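Local coordinates for protein glycosyltransferase Gtf1 (Streptococcus pneumoniae, PDB 4PQG) that belongs to the GT-B glycosyltransferases, pairing two parallel-sheet domains with an extended antiparallel beta-sheet domain, and holds uridine-5'-diphosphate in a pocket, at residues 122-127 / 135-140; 242-247 / 279-284; 354-359 / 468-473. All coordinates share one frame; numbering follows the deposited sequence.

Interaction 1 of 3, residues 122-127 / 135-140; sequences TCYLVD and HAEYVF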
loop_
_atom_site.group_PDB
_atom_site.type_symbol
_atom_site.label_atom_id
_atom_site.label_comp_id
_atom_site.label_asym_id
_atom_site.label_seq_id
_atom_site.Cartn_x
_atom_site.Cartn_y
_atom_site.Cartn_z
ATOM N N THR A 122 7.841 7.066 29.081
ATOM C CA THR A 122 6.534 6.837 28.471
ATOM C C THR A 122 6.618 5.616 27.564
ATOM O O THR A 122 7.428 5.575 26.624
ATOM C CB THR A 122 6.042 8.080 27.706
ATOM O OG1 THR A 122 6.146 9.230 28.556
ATOM C CG2 THR A 122 4.591 7.904 27.245
ATOM N N CYS A 123 5.809 4.606 27.876
ATOM C CA CYS A 123 5.707 3.412 27.058
ATOM C C CYS A 123 4.503 3.486 26.138
ATOM O O CYS A 123 3.398 3.884 26.551
ATOM C CB CYS A 123 5.603 2.150 27.918
ATOM S SG CYS A 123 7.034 1.821 28.977
ATOM N N TYR A 124 4.726 3.088 24.892
ATOM C CA TYR A 124 3.668 3.007 23.904
ATOM C C TYR A 124 3.352 1.548 23.648
ATOM O O TYR A 124 4.119 0.818 23.013
ATOM C CB TYR A 124 4.043 3.779 22.630
ATOM C CG TYR A 124 4.113 5.274 22.877
ATOM C CD1 TYR A 124 3.015 6.098 22.622
ATOM C CD2 TYR A 124 5.263 5.859 23.421
ATOM C CE1 TYR A 124 3.074 7.470 22.866
ATOM C CE2 TYR A 124 5.326 7.222 23.679
ATOM C CZ TYR A 124 4.234 8.020 23.402
ATOM O OH TYR A 124 4.312 9.372 23.646
ATOM N N LEU A 125 2.213 1.126 24.180
ATOM C CA LEU A 125 1.801 -0.269 24.178
ATOM C C LEU A 125 1.249 -0.693 22.835
ATOM O O LEU A 125 0.615 0.113 22.147
ATOM C CB LEU A 125 0.740 -0.505 25.269
ATOM C CG LEU A 125 1.195 -0.206 26.699
ATOM C CD1 LEU A 125 0.006 0.218 27.552
ATOM C CD2 LEU A 125 1.921 -1.400 27.299
ATOM N N VAL A 126 1.493 -1.953 22.468
ATOM C CA VAL A 126 0.933 -2.530 21.251
ATOM C C VAL A 126 -0.584 -2.564 21.419
ATOM O O VAL A 126 -1.323 -2.176 20.518
ATOM C CB VAL A 126 1.458 -3.969 20.992
ATOM C CG1 VAL A 126 0.864 -4.573 19.722
ATOM C CG2 VAL A 126 2.971 -3.980 20.883
ATOM N N ASP A 127 -1.017 -2.998 22.603
ATOM C CA ASP A 127 -2.424 -3.252 22.907
ATOM C C ASP A 127 -2.729 -2.654 24.285
ATOM O O ASP A 127 -2.071 -2.995 25.277
ATOM C CB ASP A 127 -2.652 -4.769 22.899
ATOM C CG ASP A 127 -4.125 -5.167 23.036
ATOM O OD1 ASP A 127 -4.879 -4.553 23.824
ATOM O OD2 ASP A 127 -4.515 -6.137 22.357
ATOM N N HIS A 135 7.447 0.925 21.553
ATOM C CA HIS A 135 8.554 1.863 21.770
ATOM C C HIS A 135 8.373 2.636 23.049
ATOM O O HIS A 135 7.273 2.664 23.601
ATOM C CB HIS A 135 8.775 2.774 20.555
ATOM C CG HIS A 135 7.821 3.933 20.449
ATOM N ND1 HIS A 135 6.611 3.822 19.881
ATOM C CD2 HIS A 135 7.969 5.276 20.798
ATOM C CE1 HIS A 135 6.000 5.017 19.882
ATOM N NE2 HIS A 135 6.836 5.911 20.434
ATOM N N ALA A 136 9.454 3.248 23.534
ATOM C CA ALA A 136 9.477 3.953 24.826
ATOM C C ALA A 136 10.288 5.221 24.699
ATOM O O ALA A 136 11.255 5.271 23.925
ATOM C CB ALA A 136 10.077 3.073 25.909
ATOM N N GLU A 137 9.899 6.232 25.470
ATOM C CA GLU A 137 10.520 7.549 25.456
ATOM C C GLU A 137 11.071 7.905 26.836
ATOM O O GLU A 137 10.358 7.787 27.838
ATOM C CB GLU A 137 9.497 8.601 24.990
ATOM C CG GLU A 137 8.870 8.219 23.648
ATOM C CD GLU A 137 8.055 9.316 23.002
ATOM O OE1 GLU A 137 7.759 10.311 23.688
ATOM O OE2 GLU A 137 7.689 9.156 21.807
ATOM N N TYR A 138 12.333 8.333 26.886
ATOM C CA TYR A 138 12.974 8.726 28.149
ATOM C C TYR A 138 13.129 10.222 28.243
ATOM O O TYR A 138 13.769 10.844 27.395
ATOM C CB TYR A 138 14.350 8.094 28.315
ATOM C CG TYR A 138 15.028 8.401 29.650
ATOM C CD1 TYR A 138 14.715 7.663 30.807
ATOM C CD2 TYR A 138 16.003 9.409 29.754
ATOM C CE1 TYR A 138 15.350 7.927 32.021
ATOM C CE2 TYR A 138 16.639 9.689 30.962
ATOM C CZ TYR A 138 16.312 8.948 32.088
ATOM O OH TYR A 138 16.945 9.216 33.281
ATOM N N VAL A 139 12.577 10.781 29.310
ATOM C CA VAL A 139 12.499 12.230 29.463
ATOM C C VAL A 139 13.203 12.638 30.753
ATOM O O VAL A 139 12.993 12.024 31.806
ATOM C CB VAL A 139 11.025 12.714 29.450
ATOM C CG1 VAL A 139 10.950 14.225 29.547
ATOM C CG2 VAL A 139 10.299 12.244 28.193
ATOM N N PHE A 140 14.073 13.641 30.656
ATOM C CA PHE A 140 14.771 14.158 31.822
ATOM C C PHE A 140 14.496 15.650 31.966
ATOM O O PHE A 140 14.600 16.405 30.986
ATOM C CB PHE A 140 16.268 13.891 31.745
ATOM C CG PHE A 140 16.971 14.066 33.055
ATOM C CD1 PHE A 140 16.882 13.087 34.047
ATOM C CD2 PHE A 140 17.712 15.220 33.314
ATOM C CE1 PHE A 140 17.523 13.257 35.274
ATOM C CE2 PHE A 140 18.359 15.393 34.535
ATOM C CZ PHE A 140 18.264 14.412 35.514
#
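Tyr124 and His135 meet across a beta hairpin, strands 119-125 and 133-140, in the extended antiparallel sheet domain of this glycosyltransferase. The register follows from the bonds. Thr122 and Glu137 form a hydrogen-bonded pair, with Thr122 N to Glu137 O at 2.9 Å and Glu137 N to Thr122 O at 2.8 Å, and Cys123 with Ala136 is the non-hydrogen-bonded pair next to it. In the Tyr124-His135 pair, Tyr124 N reaches His135 O at 2.9 Å, while His135 N, buried by the contact, finds no partner in the model.

The side chains of Thr122, Tyr124, His135 and Glu137 share one face of the sheet. His135 has CG between its backbone N and carbonyl carbon (chi1 80°); its CE1 and NE2 lie near Tyr124 CG and CD2. The two rings are nearly parallel (planes 4° apart) but strongly offset, with Tyr124 CD2 lying over the rim of one imidazole face. Tyr124 CB adds a CH-pi contact, 3.9 Å from the His135 ring centroid. The ring of Tyr149, on strand 143-150, also meets His135. The extended Glu137 chain runs at a slant to the Tyr124 side chain, its carboxylate plane 50° from the ring plane; Lys147 is its long, weak ionic partner. On the other face Cys123 SG lies 4.5 Å from Ala136 CB, and on the side of the sheet that carries Tyr124, Glu137 CD comes obliquely to within 3.5 Å of Tyr124 CE2.

Interaction 2 of 3, residues 242-247 / 279-284; sequences TAHLAV and KVDFFI
In the beta-alpha-beta unit formed by strand 244-248, helix 271-275 and strand 282-285, part of a parallel sheet as in GT-B enzymes, Ala246 pairs with Phe282 and Val247 with Phe283. The two short strand segments run parallel, 33° apart. Val247 N donates to Phe282 O at 3.2 Å, and Ile284 N returns a bond to Val247 O at 2.9 Å. Just before the second strand, Leu245 O receives Asp281 N at 2.8 Å and a weak bond from Phe282 N. Asp281 also answers Leu245 N with its side chain: the anti lone pair of OD2 accepts that N-H at 2.7 Å, nearly straight at 162°.

The side chains split between the faces of the sheet. Ala246 CB sits over one face of the Phe282 ring, 3.9 Å from its centroid and 17° off the normal. On the other face of the sheet Val247 lies side by side with Phe283, CB to CD1 3.7 Å, while its CG2 meets Val280 CG2 at 3.9 Å. Helix 494-508 touches Phe282 through Thr504 and Val508.

With the Asp281 carboxylate near the edge of the His244 ring (OD2 to ND1 4.1 Å), a protonated imidazole would probably be somewhat stabilised, while Ala246-Phe282 and Val247-Phe283/Val280 pack through apolar groups.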
loop_
_atom_site.group_PDB
_atom_site.type_symbol
_atom_site.label_atom_id
_atom_site.label_comp_id
_atom_site.label_asym_id
_atom_site.label_seq_id
_atom_site.Cartn_x
_atom_site.Cartn_y
_atom_site.Cartn_z
ATOM N N THR A 242 23.474 -6.642 -12.881
ATOM C CA THR A 242 24.091 -7.969 -12.794
ATOM C C THR A 242 23.047 -9.066 -12.624
ATOM O O THR A 242 23.353 -10.233 -12.827
ATOM C CB THR A 242 25.170 -8.083 -11.684
ATOM O OG1 THR A 242 24.615 -7.723 -10.409
ATOM C CG2 THR A 242 26.375 -7.190 -12.000
ATOM N N ALA A 243 21.821 -8.689 -12.255
ATOM C CA ALA A 243 20.700 -9.621 -12.216
ATOM C C ALA A 243 19.774 -9.335 -13.401
ATOM O O ALA A 243 20.247 -9.019 -14.493
ATOM C CB ALA A 243 19.945 -9.502 -10.892
ATOM N N HIS A 244 18.465 -9.476 -13.191
ATOM C CA HIS A 244 17.472 -8.954 -14.127
ATOM C C HIS A 244 16.638 -7.930 -13.415
ATOM O O HIS A 244 16.437 -8.029 -12.209
ATOM C CB HIS A 244 16.578 -10.061 -14.669
ATOM C CG HIS A 244 17.338 -11.182 -15.343
ATOM N ND1 HIS A 244 17.684 -11.145 -16.648
ATOM C CD2 HIS A 244 17.837 -12.381 -14.835
ATOM C CE1 HIS A 244 18.361 -12.272 -16.964
ATOM N NE2 HIS A 244 18.448 -13.031 -15.856
ATOM N N LEU A 245 16.149 -6.949 -14.169
ATOM C CA LEU A 245 15.410 -5.827 -13.623
ATOM C C LEU A 245 14.046 -5.709 -14.306
ATOM O O LEU A 245 13.958 -5.572 -15.528
ATOM C CB LEU A 245 16.210 -4.524 -13.795
ATOM C CG LEU A 245 15.531 -3.228 -13.337
ATOM C CD1 LEU A 245 15.286 -3.245 -11.833
ATOM C CD2 LEU A 245 16.328 -2.003 -13.746
ATOM N N ALA A 246 12.988 -5.767 -13.506
ATOM C CA ALA A 246 11.630 -5.521 -13.988
ATOM C C ALA A 246 11.067 -4.301 -13.261
ATOM O O ALA A 246 11.372 -4.084 -12.080
ATOM C CB ALA A 246 10.752 -6.745 -13.755
ATOM N N VAL A 247 10.292 -3.493 -13.981
ATOM C CA VAL A 247 9.605 -2.324 -13.405
ATOM C C VAL A 247 8.102 -2.544 -13.555
ATOM O O VAL A 247 7.601 -2.761 -14.670
ATOM C CB VAL A 247 10.020 -1.002 -14.089
ATOM C CG1 VAL A 247 9.087 0.156 -13.702
ATOM C CG2 VAL A 247 11.476 -0.676 -13.779
ATOM N N LYS A 279 17.805 0.112 -19.568
ATOM C CA LYS A 279 18.359 -0.634 -18.428
ATOM C C LYS A 279 17.395 -1.666 -17.848
ATOM O O LYS A 279 17.776 -2.485 -17.006
ATOM C CB LYS A 279 18.803 0.328 -17.318
ATOM C CG LYS A 279 19.867 1.344 -17.721
ATOM C CD LYS A 279 21.171 0.701 -18.197
ATOM C CE LYS A 279 22.307 1.719 -18.306
ATOM N NZ LYS A 279 21.908 2.935 -19.070
ATOM N N VAL A 280 16.146 -1.622 -18.299
ATOM C CA VAL A 280 15.082 -2.476 -17.784
ATOM C C VAL A 280 14.899 -3.685 -18.706
ATOM O O VAL A 280 14.731 -3.515 -19.912
ATOM C CB VAL A 280 13.750 -1.682 -17.695
ATOM C CG1 VAL A 280 12.610 -2.544 -17.204
ATOM C CG2 VAL A 280 13.904 -0.462 -16.787
ATOM N N ASP A 281 14.906 -4.886 -18.122
ATOM C CA ASP A 281 14.690 -6.124 -18.876
ATOM C C ASP A 281 13.251 -6.241 -19.378
ATOM O O ASP A 281 13.037 -6.533 -20.547
ATOM C CB ASP A 281 15.103 -7.335 -18.053
ATOM C CG ASP A 281 16.599 -7.377 -17.829
ATOM O OD1 ASP A 281 17.341 -7.593 -18.808
ATOM O OD2 ASP A 281 17.041 -7.144 -16.691
ATOM N N PHE A 282 12.274 -5.980 -18.502
ATOM C CA PHE A 282 10.884 -5.829 -18.941
ATOM C C PHE A 282 10.025 -4.964 -18.020
ATOM O O PHE A 282 10.280 -4.886 -16.829
ATOM C CB PHE A 282 10.204 -7.183 -19.174
ATOM C CG PHE A 282 10.156 -8.077 -17.971
ATOM C CD1 PHE A 282 8.986 -8.206 -17.237
ATOM C CD2 PHE A 282 11.264 -8.855 -17.610
ATOM C CE1 PHE A 282 8.924 -9.064 -16.147
ATOM C CE2 PHE A 282 11.211 -9.708 -16.520
ATOM C CZ PHE A 282 10.035 -9.820 -15.789
ATOM N N PHE A 283 9.033 -4.297 -18.600
ATOM C CA PHE A 283 8.014 -3.617 -17.809
ATOM C C PHE A 283 6.808 -4.536 -17.649
ATOM O O PHE A 283 6.484 -5.308 -18.561
ATOM C CB PHE A 283 7.599 -2.313 -18.475
ATOM C CG PHE A 283 8.699 -1.283 -18.541
ATOM C CD1 PHE A 283 8.847 -0.336 -17.518
ATOM C CD2 PHE A 283 9.584 -1.246 -19.619
ATOM C CE1 PHE A 283 9.856 0.614 -17.577
ATOM C CE2 PHE A 283 10.594 -0.300 -19.681
ATOM C CZ PHE A 283 10.724 0.637 -18.658
ATOM N N ILE A 284 6.168 -4.463 -16.481
ATOM C CA ILE A 284 4.925 -5.179 -16.216
ATOM C C ILE A 284 3.763 -4.180 -16.098
ATOM O O ILE A 284 3.865 -3.190 -15.359
ATOM C CB ILE A 284 5.020 -6.020 -14.920
ATOM C CG1 ILE A 284 6.266 -6.917 -14.936
ATOM C CG2 ILE A 284 3.761 -6.863 -14.721
ATOM C CD1 ILE A 284 6.468 -7.713 -13.648
#

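Interaction 3 of 3, residues 354-359 / 468-473; sequences HKELPE and KICQLY
Leu357, in the loop between helix 343-353 and strand 361-365, meets Ile469, Cys470 and Tyr473 on helix 458-474 in the C-terminal part of this GT-B protein, and its neighbour Glu356 meets Cys470. The contact is small, and the two segments meet through van der Waals contacts.

The apolar contacts centre on Leu357. Its CD1 is 3.8 Å from Tyr473 CD2, approaching that ring obliquely, and it also meets Ile469 CG2 at 4.3 Å and Cys470 CA at 4.2 Å. This one methyl therefore touches three residues spread over about one helical turn. Leu357 CG stands beside the backbone N (chi1 -44°) and lies 4.3 Å from Cys470 SG. The thiol in turn rests against the aliphatic part of Glu356, SG to CB 3.7 Å and SG to CG 4.1 Å, with that CG anti to the backbone N (chi1 -160°).

The polar bonds described here lie within the helix or lead to residues outside the two segments. Lys468 NZ donates to Gln471 OE1 at 2.8 Å, three residues on, with the donor tilted 24° from the carbonyl plane. Glu356 OE2 has a weak bond from Gln474, and Tyr473 OH is bonded to Glu403.

Around this surface contact, Ile469 packs on Leu406 and Tyr473 on Val404, both of strand 404-406, while Leu472 touches Leu478 and Met481 of helix 478-489.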
loop_
_atom_site.group_PDB
_atom_site.type_symbol
_atom_site.label_atom_id
_atom_site.label_comp_id
_atom_site.label_asym_id
_atom_site.label_seq_id
_atom_site.Cartn_x
_atom_site.Cartn_y
_atom_site.Cartn_z
ATOM N N HIS A 354 -31.682 7.948 -3.073
ATOM C CA HIS A 354 -32.421 7.605 -1.861
ATOM C C HIS A 354 -33.812 8.215 -1.823
ATOM O O HIS A 354 -34.687 7.734 -1.106
ATOM C CB HIS A 354 -31.606 8.046 -0.654
ATOM C CG HIS A 354 -32.238 7.730 0.668
ATOM N ND1 HIS A 354 -32.978 8.622 1.342
ATOM C CD2 HIS A 354 -32.207 6.580 1.443
ATOM C CE1 HIS A 354 -33.406 8.070 2.489
ATOM N NE2 HIS A 354 -32.933 6.821 2.550
ATOM N N LYS A 355 -34.014 9.286 -2.588
ATOM C CA LYS A 355 -35.345 9.875 -2.765
ATOM C C LYS A 355 -36.296 8.877 -3.427
ATOM O O LYS A 355 -37.467 8.817 -3.083
ATOM C CB LYS A 355 -35.270 11.152 -3.607
ATOM C CG LYS A 355 -34.524 12.298 -2.951
ATOM C CD LYS A 355 -34.135 13.346 -3.982
ATOM C CE LYS A 355 -33.478 14.561 -3.336
ATOM N NZ LYS A 355 -33.146 15.611 -4.348
ATOM N N GLU A 356 -35.775 8.103 -4.370
ATOM C CA GLU A 356 -36.559 7.144 -5.135
ATOM C C GLU A 356 -36.565 5.768 -4.469
ATOM O O GLU A 356 -37.551 5.031 -4.577
ATOM C CB GLU A 356 -35.982 7.036 -6.544
ATOM C CG GLU A 356 -36.924 6.476 -7.593
ATOM C CD GLU A 356 -37.731 7.551 -8.305
ATOM O OE1 GLU A 356 -37.976 8.628 -7.714
ATOM O OE2 GLU A 356 -38.118 7.319 -9.473
ATOM N N LEU A 357 -35.461 5.421 -3.798
ATOM C CA LEU A 357 -35.326 4.131 -3.119
ATOM C C LEU A 357 -34.917 4.380 -1.676
ATOM O O LEU A 357 -33.722 4.359 -1.359
ATOM C CB LEU A 357 -34.283 3.234 -3.806
ATOM C CG LEU A 357 -34.222 3.098 -5.334
ATOM C CD1 LEU A 357 -32.923 2.437 -5.772
ATOM C CD2 LEU A 357 -35.416 2.331 -5.894
ATOM N N PRO A 358 -35.906 4.615 -0.787
ATOM C CA PRO A 358 -35.607 5.008 0.594
ATOM C C PRO A 358 -34.889 3.922 1.391
ATOM O O PRO A 358 -34.422 4.179 2.497
ATOM C CB PRO A 358 -36.999 5.279 1.193
ATOM C CG PRO A 358 -37.931 4.469 0.358
ATOM C CD PRO A 358 -37.362 4.519 -1.028
ATOM N N GLU A 359 -34.799 2.726 0.826
ATOM C CA GLU A 359 -34.160 1.598 1.495
ATOM C C GLU A 359 -32.632 1.558 1.253
ATOM O O GLU A 359 -31.902 0.862 1.961
ATOM C CB GLU A 359 -34.815 0.300 1.019
ATOM C CG GLU A 359 -35.012 -0.757 2.097
ATOM C CD GLU A 359 -35.948 -0.308 3.210
ATOM O OE1 GLU A 359 -36.854 0.521 2.957
ATOM O OE2 GLU A 359 -35.778 -0.785 4.351
ATOM N N LYS A 468 -28.572 5.773 -12.698
ATOM C CA LYS A 468 -28.101 4.425 -12.989
ATOM C C LYS A 468 -28.369 3.428 -11.863
ATOM O O LYS A 468 -28.753 2.274 -12.118
ATOM C CB LYS A 468 -26.629 4.430 -13.411
ATOM C CG LYS A 468 -26.420 4.831 -14.864
ATOM C CD LYS A 468 -27.275 3.959 -15.780
ATOM C CE LYS A 468 -27.078 4.313 -17.230
ATOM N NZ LYS A 468 -27.865 3.394 -18.093
ATOM N N ILE A 469 -28.171 3.869 -10.625
ATOM C CA ILE A 469 -28.501 3.060 -9.458
ATOM C C ILE A 469 -29.987 2.718 -9.523
ATOM O O ILE A 469 -30.349 1.543 -9.462
ATOM C CB ILE A 469 -28.183 3.787 -8.125
ATOM C CG1 ILE A 469 -26.657 3.926 -7.930
ATOM C CG2 ILE A 469 -28.803 3.054 -6.945
ATOM C CD1 ILE A 469 -26.240 5.065 -7.018
ATOM N N CYS A 470 -30.828 3.751 -9.656
ATOM C CA CYS A 470 -32.282 3.577 -9.724
ATOM C C CYS A 470 -32.698 2.623 -10.842
ATOM O O CYS A 470 -33.511 1.737 -10.616
ATOM C CB CYS A 470 -32.981 4.932 -9.871
ATOM S SG CYS A 470 -32.949 5.900 -8.353
ATOM N N GLN A 471 -32.104 2.783 -12.025
ATOM C CA GLN A 471 -32.357 1.901 -13.163
ATOM C C GLN A 471 -32.036 0.419 -12.910
ATOM O O GLN A 471 -32.763 -0.472 -13.387
ATOM C CB GLN A 471 -31.609 2.392 -14.403
ATOM C CG GLN A 471 -31.881 1.566 -15.654
ATOM C CD GLN A 471 -31.050 2.007 -16.838
ATOM O OE1 GLN A 471 -30.296 2.976 -16.757
ATOM N NE2 GLN A 471 -31.181 1.297 -17.950
ATOM N N LEU A 472 -30.963 0.151 -12.164
ATOM C CA LEU A 472 -30.545 -1.233 -11.880
ATOM C C LEU A 472 -31.620 -1.962 -11.086
ATOM O O LEU A 472 -31.937 -3.120 -11.361
ATOM C CB LEU A 472 -29.210 -1.252 -11.108
ATOM C CG LEU A 472 -28.548 -2.595 -10.776
ATOM C CD1 LEU A 472 -27.040 -2.389 -10.662
ATOM C CD2 LEU A 472 -29.100 -3.207 -9.488
ATOM N N TYR A 473 -32.175 -1.268 -10.100
ATOM C CA TYR A 473 -33.198 -1.845 -9.265
ATOM C C TYR A 473 -34.564 -1.855 -9.959
ATOM O O TYR A 473 -35.266 -2.872 -9.940
ATOM C CB TYR A 473 -33.257 -1.109 -7.933
ATOM C CG TYR A 473 -32.139 -1.502 -6.996
ATOM C CD1 TYR A 473 -32.205 -2.685 -6.261
ATOM C CD2 TYR A 473 -31.013 -0.691 -6.840
ATOM C CE1 TYR A 473 -31.185 -3.052 -5.393
ATOM C CE2 TYR A 473 -29.988 -1.047 -5.978
ATOM C CZ TYR A 473 -30.070 -2.226 -5.258
ATOM O OH TYR A 473 -29.052 -2.579 -4.398
#

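Overall arrangement
The three contacts are well separated and none touch. The centres of interactions 1 and 2 lie about 43 Å apart. Between the centres of interactions 1 and 3 the distance is about 51 Å, and between those of interactions 2 and 3 about 49 Å. No two hold the same element. Interaction 2 is buried in a parallel sheet, interaction 1 is partly buried in the antiparallel sheet domain, and interaction 3 lies at the surface beside the second parallel sheet. The buried area is largest in interaction 2 and smallest in interaction 3. Backbone hydrogen bonds set the register of both strand pairs; interaction 1 adds aromatic and carboxylate neighbours on one face, interaction 2 an aspartate-backbone bond, whereas the loop-helix contact relies on apolar side chains and the aliphatic part of a glutamate.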